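Local coordinates for Na-translocating NADH-quinone reductase subunit C NqrC (Shewanella oneidensis, PDB 4XHF), which carries flavin mononucleotide in an FMN-binding domain and is a subunit of a membrane-bound respiratory complex, represented by its soluble fragment, at residues Q42-M47 against G160-E165; A49-G54 against R60-K65; F120-D125 against S131-F136. All blocks are in the same frame, centred on the assembly; numbering follows the deposited sequence.

Contact 1: residues Q42-M47 against G160-E165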
loop_
_atom_site.group_PDB
_atom_site.type_symbol
_atom_site.label_atom_id
_atom_site.label_comp_id
_atom_site.label_asym_id
_atom_site.label_seq_id
_atom_site.Cartn_x
_atom_site.Cartn_y
_atom_site.Cartn_z
ATOM N N GLN A 42 10.147 -5.646 5.489
ATOM C CA GLN A 42 11.163 -4.610 5.341
ATOM C C GLN A 42 11.560 -4.436 3.879
ATOM O O GLN A 42 11.723 -3.314 3.401
ATOM C CB GLN A 42 12.392 -4.944 6.191
ATOM C CG GLN A 42 12.185 -4.728 7.687
ATOM C CD GLN A 42 13.398 -5.114 8.513
ATOM O OE1 GLN A 42 14.045 -6.127 8.254
ATOM N NE2 GLN A 42 13.713 -4.300 9.515
ATOM N N ARG A 43 11.697 -5.549 3.165
ATOM C CA ARG A 43 12.067 -5.501 1.756
ATOM C C ARG A 43 10.954 -4.859 0.932
ATOM O O ARG A 43 11.220 -4.004 0.092
ATOM C CB ARG A 43 12.387 -6.903 1.228
ATOM C CG ARG A 43 13.699 -7.476 1.761
ATOM C CD ARG A 43 14.127 -8.730 1.006
ATOM N NE ARG A 43 13.192 -9.841 1.183
ATOM C CZ ARG A 43 13.286 -10.775 2.127
ATOM N NH1 ARG A 43 14.276 -10.755 3.011
ATOM N NH2 ARG A 43 12.380 -11.740 2.188
ATOM N N TYR A 44 9.712 -5.264 1.188
ATOM C CA TYR A 44 8.556 -4.712 0.481
ATOM C C TYR A 44 8.503 -3.193 0.603
ATOM O O TYR A 44 8.311 -2.484 -0.385
ATOM C CB TYR A 44 7.247 -5.300 1.021
ATOM C CG TYR A 44 7.052 -6.784 0.793
ATOM C CD1 TYR A 44 7.602 -7.425 -0.309
ATOM C CD2 TYR A 44 6.305 -7.544 1.684
ATOM C CE1 TYR A 44 7.415 -8.783 -0.513
ATOM C CE2 TYR A 44 6.115 -8.898 1.489
ATOM C CZ TYR A 44 6.671 -9.513 0.391
ATOM O OH TYR A 44 6.479 -10.862 0.198
ATOM N N VAL A 45 8.678 -2.704 1.826
ATOM C CA VAL A 45 8.571 -1.279 2.116
ATOM C C VAL A 45 9.664 -0.497 1.401
ATOM O O VAL A 45 9.395 0.535 0.791
ATOM C CB VAL A 45 8.638 -1.019 3.642
ATOM C CG1 VAL A 45 8.774 0.470 3.955
ATOM C CG2 VAL A 45 7.402 -1.584 4.319
ATOM N N LEU A 46 10.894 -0.994 1.467
ATOM C CA LEU A 46 12.013 -0.319 0.820
ATOM C C LEU A 46 11.858 -0.353 -0.697
ATOM O O LEU A 46 12.157 0.625 -1.379
ATOM C CB LEU A 46 13.343 -0.957 1.228
ATOM C CG LEU A 46 13.759 -0.789 2.691
ATOM C CD1 LEU A 46 15.022 -1.589 2.963
ATOM C CD2 LEU A 46 13.965 0.677 3.056
ATOM N N MET A 47 11.380 -1.478 -1.219
ATOM C CA MET A 47 11.166 -1.618 -2.654
ATOM C C MET A 47 10.113 -0.631 -3.141
ATOM O O MET A 47 10.259 -0.022 -4.201
ATOM C CB MET A 47 10.748 -3.048 -2.998
ATOM C CG MET A 47 11.909 -4.032 -3.034
ATOM S SD MET A 47 11.455 -5.748 -3.369
ATOM C CE MET A 47 9.706 -5.625 -3.747
ATOM N N GLY A 160 5.968 4.179 -5.740
ATOM C CA GLY A 160 6.099 2.770 -6.055
ATOM C C GLY A 160 4.952 1.933 -5.526
ATOM O O GLY A 160 4.383 2.229 -4.473
ATOM N N VAL A 161 4.613 0.888 -6.274
ATOM C CA VAL A 161 3.582 -0.058 -5.874
ATOM C C VAL A 161 4.166 -1.464 -5.816
ATOM O O VAL A 161 4.872 -1.888 -6.731
ATOM C CB VAL A 161 2.391 -0.033 -6.844
ATOM C CG1 VAL A 161 1.358 -1.090 -6.466
ATOM C CG2 VAL A 161 1.759 1.346 -6.860
ATOM N N VAL A 162 3.866 -2.174 -4.733
ATOM C CA VAL A 162 4.327 -3.542 -4.542
ATOM C C VAL A 162 3.156 -4.422 -4.129
ATOM O O VAL A 162 2.570 -4.217 -3.070
ATOM C CB VAL A 162 5.434 -3.629 -3.465
ATOM C CG1 VAL A 162 5.847 -5.077 -3.225
ATOM C CG2 VAL A 162 6.642 -2.803 -3.869
ATOM N N VAL A 163 2.818 -5.394 -4.971
ATOM C CA VAL A 163 1.820 -6.403 -4.628
ATOM C C VAL A 163 2.562 -7.693 -4.302
ATOM O O VAL A 163 3.427 -8.121 -5.065
ATOM C CB VAL A 163 0.806 -6.625 -5.776
ATOM C CG1 VAL A 163 -0.149 -7.772 -5.463
ATOM C CG2 VAL A 163 0.022 -5.350 -6.041
ATOM N N TYR A 164 2.230 -8.301 -3.165
ATOM C CA TYR A 164 2.983 -9.449 -2.663
ATOM C C TYR A 164 2.125 -10.693 -2.423
ATOM O O TYR A 164 2.659 -11.764 -2.134
ATOM C CB TYR A 164 3.705 -9.068 -1.365
ATOM C CG TYR A 164 2.782 -8.775 -0.202
ATOM C CD1 TYR A 164 2.298 -9.800 0.601
ATOM C CD2 TYR A 164 2.402 -7.474 0.099
ATOM C CE1 TYR A 164 1.458 -9.540 1.663
ATOM C CE2 TYR A 164 1.562 -7.205 1.163
ATOM C CZ TYR A 164 1.094 -8.244 1.940
ATOM O OH TYR A 164 0.258 -7.996 3.002
ATOM N N GLU A 165 0.805 -10.561 -2.530
ATOM C CA GLU A 165 -0.083 -11.705 -2.326
ATOM C C GLU A 165 -1.372 -11.589 -3.130
ATOM O O GLU A 165 -1.954 -10.510 -3.244
ATOM C CB GLU A 165 -0.421 -11.863 -0.839
ATOM C CG GLU A 165 -1.427 -12.976 -0.548
ATOM C CD GLU A 165 -1.693 -13.163 0.933
ATOM O OE1 GLU A 165 -0.907 -12.648 1.754
ATOM O OE2 GLU A 165 -2.692 -13.827 1.279
#
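Y164 lays its CB over one face of the Y44 ring, 3.8 Å from the ring centroid, a CH-pi contact displaced toward the ring's rim. The nearest pair is Y44 CZ with Y164 CB at 3.5 Å. Y164 CG sits between its own backbone N and carbonyl carbon (chi1 67°), which swings the ring away from the helix. The two rings are nearly parallel, planes at 17°, but slid so far apart that they barely overlap, and this is no true stack. V162, buried in strand 158-165, packs beside Y44: its CG1 lies 4.1 Å from Y44 CD1, while its CG2 rests 3.9 Å from Y44 O. The packing thins at exposed M47, whose chain bends at its last torsion and reaches V162 CG1 with CE alone, at 3.9 Å. The helical segment 42-47 runs roughly antiparallel to segment 160-165. On the neighbouring strand 144-151, Y146 is faced by both Y164 and E165, a classic beta bulge, and E165 forms a salt bridge with R91. No hydrogen bond crosses between helix and strand, which implies that their mutual fit rests on aromatic and aliphatic surfaces.

Contact 2: residues A49-G54 against R60-K65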
loop_
_atom_site.group_PDB
_atom_site.type_symbol
_atom_site.label_atom_id
_atom_site.label_comp_id
_atom_site.label_asym_id
_atom_site.label_seq_id
_atom_site.Cartn_x
_atom_site.Cartn_y
_atom_site.Cartn_z
ATOM N N ALA A 49 9.327 2.190 -1.654
ATOM C CA ALA A 49 9.839 3.541 -1.442
ATOM C C ALA A 49 11.009 3.866 -2.367
ATOM O O ALA A 49 11.536 4.979 -2.341
ATOM C CB ALA A 49 10.259 3.711 0.005
ATOM N N ASP A 50 11.411 2.891 -3.176
ATOM C CA ASP A 50 12.513 3.063 -4.119
ATOM C C ASP A 50 13.815 3.386 -3.383
ATOM O O ASP A 50 14.574 4.267 -3.789
ATOM C CB ASP A 50 12.178 4.159 -5.138
ATOM C CG ASP A 50 13.125 4.170 -6.327
ATOM O OD1 ASP A 50 13.857 3.176 -6.527
ATOM O OD2 ASP A 50 13.131 5.177 -7.065
ATOM N N VAL A 51 14.053 2.665 -2.290
ATOM C CA VAL A 51 15.313 2.741 -1.558
ATOM C C VAL A 51 16.148 1.500 -1.871
ATOM O O VAL A 51 15.623 0.387 -1.905
ATOM C CB VAL A 51 15.077 2.847 -0.035
ATOM C CG1 VAL A 51 16.393 3.003 0.710
ATOM C CG2 VAL A 51 14.160 4.016 0.271
ATOM N N ASN A 52 17.442 1.690 -2.108
ATOM C CA ASN A 52 18.331 0.569 -2.393
ATOM C C ASN A 52 18.427 -0.364 -1.185
ATOM O O ASN A 52 18.691 0.083 -0.070
ATOM C CB ASN A 52 19.722 1.071 -2.789
ATOM C CG ASN A 52 20.588 -0.020 -3.392
ATOM O OD1 ASN A 52 21.181 -0.826 -2.676
ATOM N ND2 ASN A 52 20.669 -0.045 -4.718
ATOM N N LEU A 53 18.199 -1.655 -1.412
ATOM C CA LEU A 53 18.198 -2.643 -0.332
ATOM C C LEU A 53 19.607 -3.022 0.110
ATOM O O LEU A 53 19.784 -3.711 1.115
ATOM C CB LEU A 53 17.448 -3.905 -0.767
ATOM C CG LEU A 53 15.941 -3.943 -0.506
ATOM C CD1 LEU A 53 15.235 -2.817 -1.229
ATOM C CD2 LEU A 53 15.365 -5.284 -0.927
ATOM N N GLY A 54 20.608 -2.583 -0.646
ATOM C CA GLY A 54 21.985 -2.931 -0.353
ATOM C C GLY A 54 22.255 -4.397 -0.629
ATOM O O GLY A 54 21.421 -5.086 -1.213
ATOM N N ARG A 60 18.194 -4.684 6.443
ATOM C CA ARG A 60 17.716 -4.545 7.815
ATOM C C ARG A 60 18.238 -3.256 8.436
ATOM O O ARG A 60 17.501 -2.532 9.105
ATOM C CB ARG A 60 18.150 -5.741 8.664
ATOM C CG ARG A 60 17.547 -7.067 8.235
ATOM C CD ARG A 60 17.651 -8.097 9.351
ATOM N NE ARG A 60 17.192 -9.426 8.943
ATOM C CZ ARG A 60 17.987 -10.461 8.667
ATOM N NH1 ARG A 60 19.310 -10.353 8.745
ATOM N NH2 ARG A 60 17.453 -11.621 8.311
ATOM N N ASP A 61 19.518 -2.980 8.209
ATOM C CA ASP A 61 20.159 -1.785 8.745
ATOM C C ASP A 61 19.628 -0.538 8.048
ATOM O O ASP A 61 19.432 0.500 8.675
ATOM C CB ASP A 61 21.680 -1.867 8.584
ATOM C CG ASP A 61 22.255 -3.188 9.066
ATOM O OD1 ASP A 61 21.634 -3.834 9.935
ATOM O OD2 ASP A 61 23.334 -3.578 8.571
ATOM N N ILE A 62 19.402 -0.649 6.744
ATOM C CA ILE A 62 18.890 0.464 5.957
ATOM C C ILE A 62 17.473 0.805 6.407
ATOM O O ILE A 62 17.126 1.975 6.559
ATOM C CB ILE A 62 18.914 0.135 4.448
ATOM C CG1 ILE A 62 20.365 0.012 3.975
ATOM C CG2 ILE A 62 18.192 1.213 3.635
ATOM C CD1 ILE A 62 20.529 -0.583 2.599
ATOM N N PHE A 63 16.665 -0.224 6.628
ATOM C CA PHE A 63 15.299 -0.040 7.102
ATOM C C PHE A 63 15.298 0.638 8.468
ATOM O O PHE A 63 14.585 1.616 8.685
ATOM C CB PHE A 63 14.574 -1.386 7.177
ATOM C CG PHE A 63 13.125 -1.278 7.567
ATOM C CD1 PHE A 63 12.757 -1.171 8.898
ATOM C CD2 PHE A 63 12.131 -1.296 6.602
ATOM C CE1 PHE A 63 11.425 -1.075 9.259
ATOM C CE2 PHE A 63 10.797 -1.204 6.958
ATOM C CZ PHE A 63 10.445 -1.093 8.288
ATOM N N ALA A 64 16.112 0.116 9.379
ATOM C CA ALA A 64 16.146 0.603 10.752
ATOM C C ALA A 64 16.521 2.080 10.831
ATOM O O ALA A 64 16.058 2.797 11.718
ATOM C CB ALA A 64 17.118 -0.229 11.573
ATOM N N LYS A 65 17.353 2.535 9.899
ATOM C CA LYS A 65 17.834 3.911 9.912
ATOM C C LYS A 65 16.891 4.862 9.187
ATOM O O LYS A 65 16.654 5.977 9.649
ATOM C CB LYS A 65 19.223 3.992 9.277
ATOM C CG LYS A 65 19.805 5.402 9.216
ATOM C CD LYS A 65 19.810 6.064 10.589
ATOM C CE LYS A 65 20.683 7.308 10.626
ATOM N NZ LYS A 65 20.185 8.414 9.760
#
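I62 of helix 58-66 is the side chain that meets the loop leaving helix 29-48, and its path can be followed from CB outward. CB is the branch point. Its methyl CG2 lies anti to the backbone N and touches V51 CG1 at 3.9 Å, the two side chains sliding past each other in opposite directions; N52 O is also 3.9 Å from this methyl. The other branch starts at CG1, anti to the carbonyl carbon (chi1 -67°), and runs on extended to CD1. That tip ends among backbone atoms: CD1 is 3.3 Å from N52 O, 3.5 Å from L53 O and 3.8 Å from G54 N. A methyl thus meets polar atoms by van der Waals contact, and no hydrogen bond joins the segments. N52 and G54, which the tip touches through N52 O and G54 N, also form an Asx turn: N52 OD1 accepts from G54 N at 2.7 Å, and the bond is bent, 143° at the hydrogen. G54, with positive phi and no side chain, lets CD1 come close. Further back, D50, the first residue to leave helical phi/psi after helix 29-48, has positive phi in a Schellman motif. The contact lies at the surface. L53 points away from helix 58-66 and its side chain touches R43 and L46 of helix 29-48, V51 touches V122 of strand 113-123, and R60 ties the two helices together by a salt bridge to D39.

Contact 3: residues F120-D125 against S131-F136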
loop_
_atom_site.group_PDB
_atom_site.type_symbol
_atom_site.label_atom_id
_atom_site.label_comp_id
_atom_site.label_asym_id
_atom_site.label_seq_id
_atom_site.Cartn_x
_atom_site.Cartn_y
_atom_site.Cartn_z
ATOM N N PHE A 120 4.417 3.469 7.161
ATOM C CA PHE A 120 5.859 3.678 7.238
ATOM C C PHE A 120 6.269 5.013 6.631
ATOM O O PHE A 120 5.999 5.276 5.463
ATOM C CB PHE A 120 6.598 2.550 6.519
ATOM C CG PHE A 120 6.214 1.179 6.984
ATOM C CD1 PHE A 120 5.146 0.512 6.409
ATOM C CD2 PHE A 120 6.931 0.551 7.985
ATOM C CE1 PHE A 120 4.794 -0.753 6.834
ATOM C CE2 PHE A 120 6.586 -0.713 8.415
ATOM C CZ PHE A 120 5.516 -1.367 7.837
ATOM N N LYS A 121 6.918 5.852 7.432
ATOM C CA LYS A 121 7.542 7.068 6.925
ATOM C C LYS A 121 8.959 6.737 6.482
ATOM O O LYS A 121 9.711 6.121 7.233
ATOM C CB LYS A 121 7.559 8.168 7.987
ATOM C CG LYS A 121 6.198 8.773 8.295
ATOM C CD LYS A 121 6.310 9.860 9.352
ATOM C CE LYS A 121 4.958 10.459 9.691
ATOM N NZ LYS A 121 5.069 11.506 10.743
ATOM N N VAL A 122 9.314 7.142 5.265
ATOM C CA VAL A 122 10.628 6.841 4.702
ATOM C C VAL A 122 11.416 8.126 4.466
ATOM O O VAL A 122 10.900 9.081 3.888
ATOM C CB VAL A 122 10.504 6.062 3.379
ATOM C CG1 VAL A 122 11.875 5.599 2.902
ATOM C CG2 VAL A 122 9.564 4.872 3.548
ATOM N N PHE A 123 12.669 8.133 4.916
ATOM C CA PHE A 123 13.532 9.307 4.818
ATOM C C PHE A 123 14.762 9.019 3.960
ATOM O O PHE A 123 15.305 7.915 3.994
ATOM C CB PHE A 123 13.967 9.762 6.214
ATOM C CG PHE A 123 12.823 10.037 7.148
ATOM C CD1 PHE A 123 12.264 11.301 7.226
ATOM C CD2 PHE A 123 12.306 9.032 7.948
ATOM C CE1 PHE A 123 11.212 11.557 8.083
ATOM C CE2 PHE A 123 11.255 9.283 8.806
ATOM C CZ PHE A 123 10.707 10.547 8.872
ATOM N N ASP A 124 15.201 10.013 3.196
ATOM C CA ASP A 124 16.425 9.885 2.420
ATOM C C ASP A 124 17.628 10.059 3.338
ATOM O O ASP A 124 17.470 10.273 4.540
ATOM C CB ASP A 124 16.463 10.906 1.280
ATOM C CG ASP A 124 16.296 12.339 1.763
ATOM O OD1 ASP A 124 16.649 12.641 2.922
ATOM O OD2 ASP A 124 15.813 13.175 0.971
ATOM N N ASP A 125 18.825 9.985 2.772
ATOM C CA ASP A 125 20.045 10.133 3.557
ATOM C C ASP A 125 20.142 11.519 4.191
ATOM O O ASP A 125 20.807 11.699 5.211
ATOM C CB ASP A 125 21.270 9.869 2.683
ATOM C CG ASP A 125 21.262 8.479 2.083
ATOM O OD1 ASP A 125 20.161 7.918 1.901
ATOM O OD2 ASP A 125 22.355 7.946 1.796
ATOM N N SER A 131 9.042 9.423 1.335
ATOM C CA SER A 131 7.730 8.905 0.986
ATOM C C SER A 131 7.049 8.329 2.216
ATOM O O SER A 131 7.675 8.153 3.261
ATOM C CB SER A 131 7.837 7.833 -0.106
ATOM O OG SER A 131 8.497 6.674 0.370
ATOM N N VAL A 132 5.758 8.054 2.083
ATOM C CA VAL A 132 5.016 7.328 3.100
ATOM C C VAL A 132 4.441 6.076 2.451
ATOM O O VAL A 132 3.697 6.159 1.474
ATOM C CB VAL A 132 3.887 8.178 3.721
ATOM C CG1 VAL A 132 3.196 7.413 4.845
ATOM C CG2 VAL A 132 4.439 9.497 4.246
ATOM N N VAL A 133 4.820 4.918 2.980
ATOM C CA VAL A 133 4.351 3.644 2.458
ATOM C C VAL A 133 3.173 3.158 3.291
ATOM O O VAL A 133 3.275 3.042 4.514
ATOM C CB VAL A 133 5.468 2.584 2.462
ATOM C CG1 VAL A 133 5.016 1.331 1.729
ATOM C CG2 VAL A 133 6.738 3.146 1.829
ATOM N N VAL A 134 2.057 2.882 2.621
ATOM C CA VAL A 134 0.848 2.418 3.292
ATOM C C VAL A 134 0.369 1.096 2.700
ATOM O O VAL A 134 0.528 0.854 1.504
ATOM C CB VAL A 134 -0.292 3.455 3.195
ATOM C CG1 VAL A 134 0.138 4.771 3.807
ATOM C CG2 VAL A 134 -0.726 3.660 1.747
ATOM N N PRO A 135 -0.220 0.232 3.539
ATOM C CA PRO A 135 -0.792 -1.022 3.048
ATOM C C PRO A 135 -2.138 -0.808 2.372
ATOM O O PRO A 135 -2.928 0.025 2.816
ATOM C CB PRO A 135 -0.950 -1.852 4.322
ATOM C CG PRO A 135 -1.175 -0.838 5.386
ATOM C CD PRO A 135 -0.323 0.339 5.004
ATOM N N PHE A 136 -2.392 -1.555 1.305
ATOM C CA PHE A 136 -3.698 -1.546 0.672
ATOM C C PHE A 136 -4.030 -2.964 0.254
ATOM O O PHE A 136 -3.138 -3.767 -0.020
ATOM C CB PHE A 136 -3.725 -0.604 -0.534
ATOM C CG PHE A 136 -3.100 -1.179 -1.763
ATOM C CD1 PHE A 136 -1.733 -1.379 -1.829
ATOM C CD2 PHE A 136 -3.876 -1.519 -2.853
ATOM C CE1 PHE A 136 -1.152 -1.905 -2.960
ATOM C CE2 PHE A 136 -3.301 -2.048 -3.987
ATOM C CZ PHE A 136 -1.936 -2.241 -4.041
#
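F120 O is gripped by V133 N at 2.8 Å and also receives a CA-H...O contact from V132 CA at 3.3 Å. The partner bond of this hydrogen-bonded pair returns from F120 N to V133 O at 2.9 Å. Two residues further along, V122 N gives a 2.8 Å bond to S131 O. Its reciprocal, S131 N to V122 O, is longer at 3.2 Å. Between these pairs K121 and V132 form the non-hydrogen-bonded pair, their side chains on the other face of the sheet from F120, V122, S131 and V133. On that latter face V122 CG2 meets V133 CG2 at 3.7 Å, the two valines reaching across from neighbouring strands. S131 OG comes 3.7 Å from V122 CB. The F120 ring stands with its edge toward V133 O, CD1 being the nearest ring atom. Helix 29-48 packs over this face, with L41 and V45 against F120 and V45 and A48 against V133. Each strand is paired on its outer side as well, K121 with K68 and V132 with V151. The pattern is that of an antiparallel beta hairpin, strands 113-123 and 129-139, in the interior of a larger antiparallel sheet.

Overall arrangement
Helix 29-48 ties the three contacts together. Contact 1 sets it against strand 158-165, contact 2 folds the loop that follows it onto helix 58-66, and contact 3 is part of the sheet beneath it. The centres of contacts 1 and 2 are about 12 Å apart, and each is about 11 Å from contact 3. L46 O and V51 N, 2.9 Å apart, probably hydrogen-bond between contacts 1 and 2. V45 CG2 lies 3.7 Å from F120 CE1, joining contacts 1 and 3, and A49 CB lies 3.5 Å from S131 OG, joining 2 and 3. None of these segments lines the flavin mononucleotide pocket, but segment 160-165 leads in sequence to pocket residues E168 and T169.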